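Local coordinates for periplasmic binding protein (Veillonella parvula, PDB 4N01) that probably binds a small ligand, perhaps a metal chelate, in the periplasm between two alpha/beta lobes and hands it on for transport, at residues A[76-85]-A[171-181]; A[63-73]-A[123-134]. One frame throughout, in Å; residues are numbered along the deposited sequence. Where two conformers were deposited one is given.

Contact 1: A[76-85]-A[171-181]; sequences MMLQLGLDDK and DMIKLGEIFGV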
loop_
_atom_site.group_PDB
_atom_site.type_symbol
_atom_site.label_atom_id
_atom_site.label_comp_id
_atom_site.label_asym_id
_atom_site.label_seq_id
_atom_site.Cartn_x
_atom_site.Cartn_y
_atom_site.Cartn_z
HETATM N N MSE A 76 7.261 -5.875 -2.516
HETATM C CA MSE A 76 7.591 -5.541 -3.898
HETATM C C MSE A 76 8.879 -6.222 -4.308
HETATM O O MSE A 76 8.961 -6.824 -5.377
HETATM C CB MSE A 76 7.709 -4.027 -4.080
HETATM C CG MSE A 76 6.362 -3.338 -3.960
HETATM SE SE MSE A 76 6.558 -1.406 -3.956
HETATM C CE MSE A 76 7.227 -1.182 -5.758
HETATM N N MSE A 77 9.883 -6.149 -3.444
HETATM C CA MSE A 77 11.171 -6.752 -3.762
HETATM C C MSE A 77 11.096 -8.277 -3.812
HETATM O O MSE A 77 11.676 -8.902 -4.701
HETATM C CB MSE A 77 12.248 -6.279 -2.781
HETATM C CG MSE A 77 12.595 -4.802 -2.953
HETATM SE SE MSE A 77 14.232 -4.364 -2.001
HETATM C CE MSE A 77 15.482 -5.446 -3.029
ATOM N N LEU A 78 10.371 -8.880 -2.877
ATOM C CA LEU A 78 10.241 -10.343 -2.870
ATOM C C LEU A 78 9.473 -10.843 -4.100
ATOM O O LEU A 78 9.772 -11.912 -4.649
ATOM C CB LEU A 78 9.568 -10.825 -1.577
ATOM C CG LEU A 78 10.374 -10.601 -0.287
ATOM C CD1 LEU A 78 9.527 -10.905 0.936
ATOM C CD2 LEU A 78 11.654 -11.450 -0.269
ATOM N N GLN A 79 8.496 -10.058 -4.541
ATOM C CA GLN A 79 7.686 -10.442 -5.691
ATOM C C GLN A 79 8.569 -10.541 -6.935
ATOM O O GLN A 79 8.350 -11.398 -7.793
ATOM C CB GLN A 79 6.552 -9.430 -5.900
ATOM C CG GLN A 79 5.594 -9.759 -7.042
ATOM C CD GLN A 79 4.735 -10.973 -6.749
ATOM O OE1 GLN A 79 3.963 -10.984 -5.789
ATOM N NE2 GLN A 79 4.868 -12.006 -7.576
ATOM N N LEU A 80 9.580 -9.676 -7.011
ATOM C CA LEU A 80 10.503 -9.665 -8.152
ATOM C C LEU A 80 11.620 -10.701 -7.989
ATOM O O LEU A 80 12.538 -10.770 -8.809
ATOM C CB LEU A 80 11.110 -8.267 -8.359
ATOM C CG LEU A 80 10.113 -7.175 -8.764
ATOM C CD1 LEU A 80 10.827 -5.864 -9.058
ATOM C CD2 LEU A 80 9.329 -7.624 -9.972
ATOM N N GLY A 81 11.540 -11.502 -6.931
ATOM C CA GLY A 81 12.497 -12.570 -6.700
ATOM C C GLY A 81 13.852 -12.104 -6.201
ATOM O O GLY A 81 14.874 -12.729 -6.480
ATOM N N LEU A 82 13.862 -11.015 -5.435
ATOM C CA LEU A 82 15.112 -10.345 -5.092
ATOM C C LEU A 82 15.725 -10.693 -3.733
ATOM O O LEU A 82 16.603 -9.978 -3.266
ATOM C CB LEU A 82 14.935 -8.826 -5.201
ATOM C CG LEU A 82 14.625 -8.354 -6.622
ATOM C CD1 LEU A 82 14.376 -6.854 -6.622
ATOM C CD2 LEU A 82 15.764 -8.723 -7.586
ATOM N N ASP A 83 15.297 -11.780 -3.097
ATOM C CA ASP A 83 15.796 -12.068 -1.750
ATOM C C ASP A 83 17.320 -12.222 -1.680
ATOM O O ASP A 83 17.931 -11.862 -0.676
ATOM C CB ASP A 83 15.086 -13.278 -1.110
ATOM C CG ASP A 83 15.439 -14.594 -1.780
ATOM O OD1 ASP A 83 14.632 -15.078 -2.595
ATOM O OD2 ASP A 83 16.515 -15.160 -1.487
ATOM N N ASP A 84 17.939 -12.726 -2.743
ATOM C CA ASP A 84 19.398 -12.878 -2.747
ATOM C C ASP A 84 20.143 -11.540 -2.730
ATOM O O ASP A 84 21.323 -11.483 -2.357
ATOM C CB ASP A 84 19.869 -13.707 -3.944
ATOM C CG ASP A 84 21.385 -13.870 -3.978
ATOM O OD1 ASP A 84 21.960 -14.381 -2.984
ATOM O OD2 ASP A 84 22.011 -13.467 -4.987
ATOM N N LYS A 85 19.458 -10.469 -3.126
ATOM C CA LYS A 85 20.070 -9.142 -3.162
ATOM C C LYS A 85 19.763 -8.318 -1.907
ATOM O O LYS A 85 20.140 -7.142 -1.823
ATOM C CB LYS A 85 19.586 -8.378 -4.399
ATOM C CG LYS A 85 19.841 -9.106 -5.717
ATOM C CD LYS A 85 21.332 -9.294 -5.957
ATOM C CE LYS A 85 21.586 -10.098 -7.228
ATOM N NZ LYS A 85 21.937 -9.243 -8.397
ATOM N N ASP A 171 6.320 1.741 -10.908
ATOM C CA ASP A 171 7.279 1.561 -9.808
ATOM C C ASP A 171 7.867 0.157 -9.817
ATOM O O ASP A 171 9.072 -0.027 -9.590
ATOM C CB ASP A 171 6.626 1.787 -8.443
ATOM C CG ASP A 171 6.309 3.247 -8.164
ATOM O OD1 ASP A 171 6.972 4.154 -8.735
ATOM O OD2 ASP A 171 5.391 3.485 -7.345
HETATM N N MSE A 172 7.023 -0.842 -10.059
HETATM C CA MSE A 172 7.511 -2.217 -10.126
HETATM C C MSE A 172 8.489 -2.381 -11.282
HETATM O O MSE A 172 9.507 -3.055 -11.152
HETATM C CB MSE A 172 6.355 -3.209 -10.249
HETATM C CG MSE A 172 5.628 -3.450 -8.917
HETATM SE SE MSE A 172 6.754 -4.475 -7.672
HETATM C CE MSE A 172 6.290 -6.262 -8.258
ATOM N N ILE A 173 8.177 -1.753 -12.415
ATOM C CA ILE A 173 9.067 -1.808 -13.571
ATOM C C ILE A 173 10.410 -1.149 -13.262
ATOM O O ILE A 173 11.475 -1.699 -13.573
ATOM C CB ILE A 173 8.440 -1.132 -14.804
ATOM C CG1 ILE A 173 7.129 -1.833 -15.177
ATOM C CG2 ILE A 173 9.401 -1.168 -15.981
ATOM C CD1 ILE A 173 7.323 -3.243 -15.700
ATOM N N LYS A 174 10.352 0.027 -12.639
ATOM C CA LYS A 174 11.560 0.764 -12.258
ATOM C C LYS A 174 12.411 -0.031 -11.272
ATOM O O LYS A 174 13.640 -0.103 -11.401
ATOM C CB LYS A 174 11.173 2.107 -11.625
ATOM C CG LYS A 174 12.350 3.049 -11.395
ATOM C CD LYS A 174 12.955 3.533 -12.718
ATOM C CE LYS A 174 13.956 4.645 -12.460
ATOM N NZ LYS A 174 14.527 5.171 -13.724
ATOM N N LEU A 175 11.758 -0.614 -10.274
ATOM C CA LEU A 175 12.466 -1.452 -9.300
ATOM C C LEU A 175 13.139 -2.605 -10.026
ATOM O O LEU A 175 14.314 -2.919 -9.774
ATOM C CB LEU A 175 11.496 -1.978 -8.234
ATOM C CG LEU A 175 12.056 -2.872 -7.120
ATOM C CD1 LEU A 175 13.175 -2.187 -6.350
ATOM C CD2 LEU A 175 10.933 -3.259 -6.169
ATOM N N GLY A 176 12.397 -3.215 -10.949
ATOM C CA GLY A 176 12.938 -4.255 -11.807
ATOM C C GLY A 176 14.163 -3.788 -12.575
ATOM O O GLY A 176 15.170 -4.493 -12.617
ATOM N N GLU A 177 14.089 -2.603 -13.184
ATOM C CA GLU A 177 15.232 -2.077 -13.928
ATOM C C GLU A 177 16.447 -1.877 -13.015
ATOM O O GLU A 177 17.570 -2.221 -13.384
ATOM C CB GLU A 177 14.855 -0.769 -14.630
ATOM C CG GLU A 177 13.842 -0.964 -15.757
ATOM C CD GLU A 177 13.295 0.343 -16.316
ATOM O OE1 GLU A 177 13.253 1.356 -15.575
ATOM O OE2 GLU A 177 12.886 0.356 -17.500
ATOM N N ILE A 178 16.223 -1.321 -11.828
ATOM C CA ILE A 178 17.320 -1.094 -10.878
ATOM C C ILE A 178 18.041 -2.402 -10.553
ATOM O O ILE A 178 19.276 -2.442 -10.416
ATOM C CB ILE A 178 16.806 -0.440 -9.558
ATOM C CG1 ILE A 178 16.302 0.986 -9.817
ATOM C CG2 ILE A 178 17.915 -0.398 -8.506
ATOM C CD1 ILE A 178 15.533 1.597 -8.626
ATOM N N PHE A 179 17.278 -3.489 -10.469
ATOM C CA PHE A 179 17.852 -4.763 -10.052
ATOM C C PHE A 179 18.159 -5.712 -11.200
ATOM O O PHE A 179 18.446 -6.886 -10.977
ATOM C CB PHE A 179 16.961 -5.420 -8.986
ATOM C CG PHE A 179 17.164 -4.837 -7.615
ATOM C CD1 PHE A 179 18.090 -5.408 -6.742
ATOM C CD2 PHE A 179 16.487 -3.688 -7.222
ATOM C CE1 PHE A 179 18.308 -4.857 -5.487
ATOM C CE2 PHE A 179 16.702 -3.127 -5.975
ATOM C CZ PHE A 179 17.617 -3.718 -5.103
ATOM N N GLY A 180 18.128 -5.197 -12.426
ATOM C CA GLY A 180 18.463 -6.002 -13.590
ATOM C C GLY A 180 17.488 -7.135 -13.866
ATOM O O GLY A 180 17.860 -8.137 -14.483
ATOM N N VAL A 181 16.241 -6.983 -13.420
ATOM C CA VAL A 181 15.210 -7.985 -13.683
ATOM C C VAL A 181 13.951 -7.369 -14.299
ATOM O O VAL A 181 12.822 -7.716 -13.931
ATOM C CB VAL A 181 14.849 -8.792 -12.407
ATOM C CG1 VAL A 181 16.052 -9.600 -11.934
ATOM C CG2 VAL A 181 14.362 -7.864 -11.292
#
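The last turn of helix 71-79 and the end of helix 165-178 lie 7.0 to 8.0 Å apart, CA to CA, from Met-76 and Met-172 to Leu-82 and Phe-179, just past the two helix ends. This is helix-helix packing in the parallel alpha/beta lobe of a periplasmic binding protein, and it is wholly apolar: no hydrogen bond spans the two segments. Long, unbranched methionine side chains, selenomethionine in this crystal, can bend to follow their neighbours. The SE of Met-172 lies 3.7 Å from CB of Met-76, and because its chain bends at both chi2 and chi3 (-71° and -86°), its CE turns away to meet CD2 of Leu-80 at 3.7 Å and the CG of Gln-79. The two branches of Leu-80 divide the work: CD2 slides past Met-172, while CD1 pushes between the helix backbone and Leu-175, 3.6 Å from N of Gly-176. A CB on that glycine would be crowded by Ile-173 O of its own helix.

Both helices finish in Schellman motifs, with Gly-81 and Gly-180 taking the positive phi that glycine adopts readily. Past these turns the side chains of Leu-82 and Val-181 pass in opposite directions, CD2 to CG2 at 4.1 Å. Phe-179, the first residue past its helix, turns its ring toward 76-85, flat and broad enough to serve several partners. CE of Met-77 makes an apolar contact with its CZ at 3.4 Å, while SE of Met-77, set obliquely to the ring, makes a Met-aromatic contact; CB of Lys-85 also comes obliquely. Over one face sits CD1 of Leu-82, a CH-pi contact 4.0 Å from the ring centroid and 26° off the normal.

Contact 2: A[63-73]-A[123-134]; sequences PTHAVSMSQAT and VKPDFATGWPDS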
loop_
_atom_site.group_PDB
_atom_site.type_symbol
_atom_site.label_atom_id
_atom_site.label_comp_id
_atom_site.label_asym_id
_atom_site.label_seq_id
_atom_site.Cartn_x
_atom_site.Cartn_y
_atom_site.Cartn_z
ATOM N N PRO A 63 21.984 -3.654 -7.035
ATOM C CA PRO A 63 22.440 -3.589 -5.639
ATOM C C PRO A 63 22.534 -4.998 -5.061
ATOM O O PRO A 63 21.753 -5.864 -5.459
ATOM C CB PRO A 63 21.310 -2.825 -4.944
ATOM C CG PRO A 63 20.735 -1.948 -6.033
ATOM C CD PRO A 63 20.805 -2.804 -7.279
ATOM N N THR A 64 23.477 -5.239 -4.154
ATOM C CA THR A 64 23.676 -6.584 -3.632
ATOM C C THR A 64 23.391 -6.659 -2.141
ATOM O O THR A 64 23.313 -7.752 -1.575
ATOM C CB THR A 64 25.108 -7.055 -3.867
ATOM O OG1 THR A 64 26.002 -6.240 -3.099
ATOM C CG2 THR A 64 25.455 -6.951 -5.337
ATOM N N HIS A 65 23.271 -5.494 -1.509
ATOM C CA HIS A 65 22.974 -5.403 -0.080
ATOM C C HIS A 65 21.823 -4.429 0.184
ATOM O O HIS A 65 21.993 -3.418 0.878
ATOM C CB HIS A 65 24.212 -4.964 0.697
ATOM C CG HIS A 65 25.262 -6.022 0.804
ATOM N ND1 HIS A 65 25.949 -6.513 -0.296
ATOM C CD2 HIS A 65 25.741 -6.704 1.868
ATOM C CE1 HIS A 65 26.800 -7.435 0.094
ATOM N NE2 HIS A 65 26.697 -7.577 1.408
ATOM N N ALA A 66 20.652 -4.739 -0.362
ATOM C CA ALA A 66 19.513 -3.831 -0.289
ATOM C C ALA A 66 18.768 -3.988 1.033
ATOM O O ALA A 66 18.630 -5.106 1.542
ATOM C CB ALA A 66 18.573 -4.092 -1.442
ATOM N N VAL A 67 18.312 -2.870 1.591
ATOM C CA VAL A 67 17.541 -2.888 2.826
ATOM C C VAL A 67 16.169 -2.292 2.569
ATOM O O VAL A 67 16.050 -1.190 2.021
ATOM C CB VAL A 67 18.226 -2.092 3.960
ATOM C CG1 VAL A 67 17.276 -1.930 5.150
ATOM C CG2 VAL A 67 19.533 -2.791 4.399
ATOM N N SER A 68 15.131 -3.021 2.959
ATOM C CA SER A 68 13.784 -2.494 2.850
ATOM C C SER A 68 13.290 -2.064 4.231
ATOM O O SER A 68 13.269 -2.864 5.166
ATOM C CB SER A 68 12.841 -3.535 2.256
ATOM O OG SER A 68 11.507 -3.057 2.315
HETATM N N MSE A 69 12.901 -0.798 4.351
HETATM C CA MSE A 69 12.486 -0.233 5.634
HETATM C C MSE A 69 10.981 -0.349 5.884
HETATM O O MSE A 69 10.498 0.068 6.936
HETATM C CB MSE A 69 12.882 1.251 5.706
HETATM C CG MSE A 69 14.369 1.518 5.573
HETATM SE SE MSE A 69 15.399 1.069 7.169
HETATM C CE MSE A 69 15.097 2.722 8.187
ATOM N N SER A 70 10.235 -0.891 4.922
ATOM C CA SER A 70 8.776 -0.975 5.057
ATOM C C SER A 70 8.262 -2.293 4.507
ATOM O O SER A 70 8.880 -2.879 3.611
ATOM C CB SER A 70 8.100 0.170 4.299
ATOM O OG SER A 70 8.635 1.428 4.699
ATOM N N GLN A 71 7.128 -2.764 5.015
ATOM C CA GLN A 71 6.620 -4.044 4.539
ATOM C C GLN A 71 6.225 -4.011 3.064
ATOM O O GLN A 71 6.428 -4.998 2.340
ATOM C CB GLN A 71 5.441 -4.533 5.379
ATOM C CG GLN A 71 4.920 -5.882 4.903
ATOM C CD GLN A 71 3.955 -6.519 5.878
ATOM O OE1 GLN A 71 3.834 -6.081 7.031
ATOM N NE2 GLN A 71 3.250 -7.555 5.420
ATOM N N ALA A 72 5.658 -2.886 2.627
ATOM C CA ALA A 72 5.193 -2.756 1.251
ATOM C C ALA A 72 6.343 -2.895 0.252
ATOM O O ALA A 72 6.232 -3.642 -0.723
ATOM C CB ALA A 72 4.448 -1.444 1.046
ATOM N N THR A 73 7.454 -2.204 0.496
ATOM C CA THR A 73 8.604 -2.349 -0.390
ATOM C C THR A 73 9.275 -3.713 -0.223
ATOM O O THR A 73 9.860 -4.238 -1.169
ATOM C CB THR A 73 9.631 -1.213 -0.204
ATOM O OG1 THR A 73 9.960 -1.100 1.182
ATOM C CG2 THR A 73 9.063 0.126 -0.711
ATOM N N VAL A 123 24.936 -4.112 8.251
ATOM C CA VAL A 123 24.786 -5.071 7.155
ATOM C C VAL A 123 25.376 -4.554 5.847
ATOM O O VAL A 123 25.139 -5.133 4.782
ATOM C CB VAL A 123 23.321 -5.501 6.928
ATOM C CG1 VAL A 123 22.799 -6.263 8.138
ATOM C CG2 VAL A 123 22.443 -4.294 6.620
ATOM N N LYS A 124 26.149 -3.477 5.953
ATOM C CA LYS A 124 26.811 -2.848 4.808
ATOM C C LYS A 124 25.857 -2.574 3.649
ATOM O O LYS A 124 26.107 -3.038 2.531
ATOM C CB LYS A 124 27.969 -3.722 4.307
ATOM C CG LYS A 124 28.820 -4.324 5.408
ATOM C CD LYS A 124 29.886 -5.241 4.820
ATOM C CE LYS A 124 30.704 -5.929 5.905
ATOM N NZ LYS A 124 31.618 -6.961 5.330
ATOM N N PRO A 125 24.776 -1.812 3.899
ATOM C CA PRO A 125 23.767 -1.594 2.854
ATOM C C PRO A 125 24.311 -0.742 1.716
ATOM O O PRO A 125 25.188 0.097 1.942
ATOM C CB PRO A 125 22.675 -0.814 3.588
ATOM C CG PRO A 125 23.416 -0.074 4.661
ATOM C CD PRO A 125 24.500 -1.009 5.107
ATOM N N ASP A 126 23.792 -0.949 0.509
ATOM C CA ASP A 126 24.177 -0.118 -0.627
ATOM C C ASP A 126 22.946 0.489 -1.290
ATOM O O ASP A 126 23.056 1.348 -2.168
ATOM C CB ASP A 126 25.039 -0.900 -1.634
ATOM C CG ASP A 126 24.353 -2.159 -2.175
ATOM O OD1 ASP A 126 23.220 -2.486 -1.754
ATOM O OD2 ASP A 126 24.977 -2.846 -3.020
ATOM N N PHE A 127 21.773 0.062 -0.828
ATOM C CA PHE A 127 20.501 0.510 -1.387
ATOM C C PHE A 127 19.449 0.409 -0.295
ATOM O O PHE A 127 19.434 -0.567 0.459
ATOM C CB PHE A 127 20.121 -0.393 -2.564
ATOM C CG PHE A 127 18.776 -0.089 -3.183
ATOM C CD1 PHE A 127 18.680 0.751 -4.280
ATOM C CD2 PHE A 127 17.617 -0.680 -2.691
ATOM C CE1 PHE A 127 17.444 1.017 -4.870
ATOM C CE2 PHE A 127 16.371 -0.422 -3.279
ATOM C CZ PHE A 127 16.292 0.427 -4.372
ATOM N N ALA A 128 18.575 1.409 -0.197
ATOM C CA ALA A 128 17.507 1.365 0.801
ATOM C C ALA A 128 16.228 1.851 0.166
ATOM O O ALA A 128 16.265 2.754 -0.667
ATOM C CB ALA A 128 17.856 2.224 2.003
ATOM N N THR A 129 15.102 1.252 0.551
ATOM C CA THR A 129 13.803 1.677 0.032
ATOM C C THR A 129 12.754 1.541 1.128
ATOM O O THR A 129 12.969 0.817 2.102
ATOM C CB THR A 129 13.383 0.836 -1.194
ATOM O OG1 THR A 129 12.137 1.333 -1.718
ATOM C CG2 THR A 129 13.217 -0.630 -0.802
ATOM N N GLY A 130 11.630 2.239 0.979
ATOM C CA GLY A 130 10.590 2.238 1.997
ATOM C C GLY A 130 9.659 3.425 1.835
ATOM O O GLY A 130 9.830 4.223 0.913
ATOM N N TRP A 131 8.664 3.540 2.714
ATOM C CA TRP A 131 7.854 4.747 2.778
ATOM C C TRP A 131 8.766 5.918 3.147
ATOM O O TRP A 131 9.789 5.719 3.807
ATOM C CB TRP A 131 6.752 4.578 3.819
ATOM C CG TRP A 131 5.600 3.726 3.368
ATOM C CD1 TRP A 131 5.450 2.378 3.550
ATOM C CD2 TRP A 131 4.428 4.168 2.662
ATOM N NE1 TRP A 131 4.257 1.956 3.004
ATOM C CE2 TRP A 131 3.610 3.034 2.456
ATOM C CE3 TRP A 131 3.990 5.408 2.189
ATOM C CZ2 TRP A 131 2.376 3.109 1.798
ATOM C CZ3 TRP A 131 2.762 5.483 1.540
ATOM C CH2 TRP A 131 1.975 4.338 1.346
ATOM N N PRO A 132 8.427 7.130 2.690
ATOM C CA PRO A 132 9.207 8.345 2.948
ATOM C C PRO A 132 9.567 8.567 4.414
ATOM O O PRO A 132 10.684 9.006 4.686
ATOM C CB PRO A 132 8.274 9.459 2.462
ATOM C CG PRO A 132 7.539 8.833 1.339
ATOM C CD PRO A 132 7.306 7.395 1.772
ATOM N N ASP A 133 8.662 8.269 5.341
ATOM C CA ASP A 133 8.951 8.460 6.769
ATOM C C ASP A 133 10.136 7.633 7.282
ATOM O O ASP A 133 10.760 7.999 8.283
ATOM C CB ASP A 133 7.712 8.186 7.621
ATOM C CG ASP A 133 6.850 9.414 7.794
ATOM O OD1 ASP A 133 6.924 10.311 6.925
ATOM O OD2 ASP A 133 6.103 9.482 8.795
ATOM N N SER A 134 10.449 6.537 6.585
ATOM C CA SER A 134 11.599 5.690 6.909
ATOM C C SER A 134 12.907 6.456 6.845
ATOM O O SER A 134 13.914 6.034 7.414
ATOM C CB SER A 134 11.710 4.521 5.911
ATOM O OG SER A 134 10.493 3.798 5.817
HETATM O O HOH W 1 27.501 -3.517 -2.028
HETATM O O HOH W 2 4.255 -0.987 4.355
#
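Strands 66-68 and 127-129 run parallel, their axes 4.6 Å apart and 17° from aligned, and Val-67 ties them by giving its N to O of Phe-127 and taking N of Thr-129 on its O. Met-69 N continues the pattern to Thr-129 O at 2.8 Å, almost straight.

Before the strands, Asp-126 binds the incoming chain. Its CB carries CG into the position between backbone N and carbonyl carbon (chi1 58°), which turns the carboxylate back over Thr-64 and His-65. OD1 receives His-65 N at 3.0 Å from above the carboxylate plane; OD2, the other oxygen, takes Thr-64 N on its syn lone pair at 3.0 Å, nearly straight at 171°, and also accepts from a water. An aspartate is short enough to grip two successive amides while its own N bonds to His-65 O. With an alanine in place of Asp-126, the amides of Thr-64 and His-65 would probably be left without their carboxylate acceptor and the loop before strand 66-68 freer to shift.

Apolar residues line both faces of the sheet, small or beta-branched Ala-66 and Val-67 and the larger ring of Phe-127: Val-67 CG2 meets Pro-125 CB at 3.8 Å on one, while Phe-127 on the other packs against Pro-63 and Ala-66. At the far end Ser-70, at the N-cap position of helix 71-79, accepts Trp-131 N on OG at 2.9 Å, and the indole edge rests near that same oxygen. A CB on Gly-130 would crowd Ser-70 OG and Met-69.

These are two inner strands of a five-stranded parallel sheet: strand 86-90 flanks 66-68, strand 151-153 flanks 127-129, helix 117-121 covers the Val-67 face and helix 71-79 the Ala-66 face.

The centres of contacts 1 and 2 lie about 12 Å apart in one lobe, on the same side of the chain's centre. Along the chain their segments alternate: 63-73, 76-85, 123-134, then 171-181. Helix 71-79 serves both, starting in contact 2 just after strand 66-68 and ending in contact 1 against helix 165-178, so contact 1 forms a helical layer over the sheet of contact 2. The two layers meet directly: Phe-179 and Phe-127 stack edge-to-face, and Lys-85 O lies 2.9 Å from Ala-66 N, a probable hydrogen bond. Sheet and helices thus join chain regions over a hundred residues apart into a single alpha/beta lobe of the probable solute-binding protein.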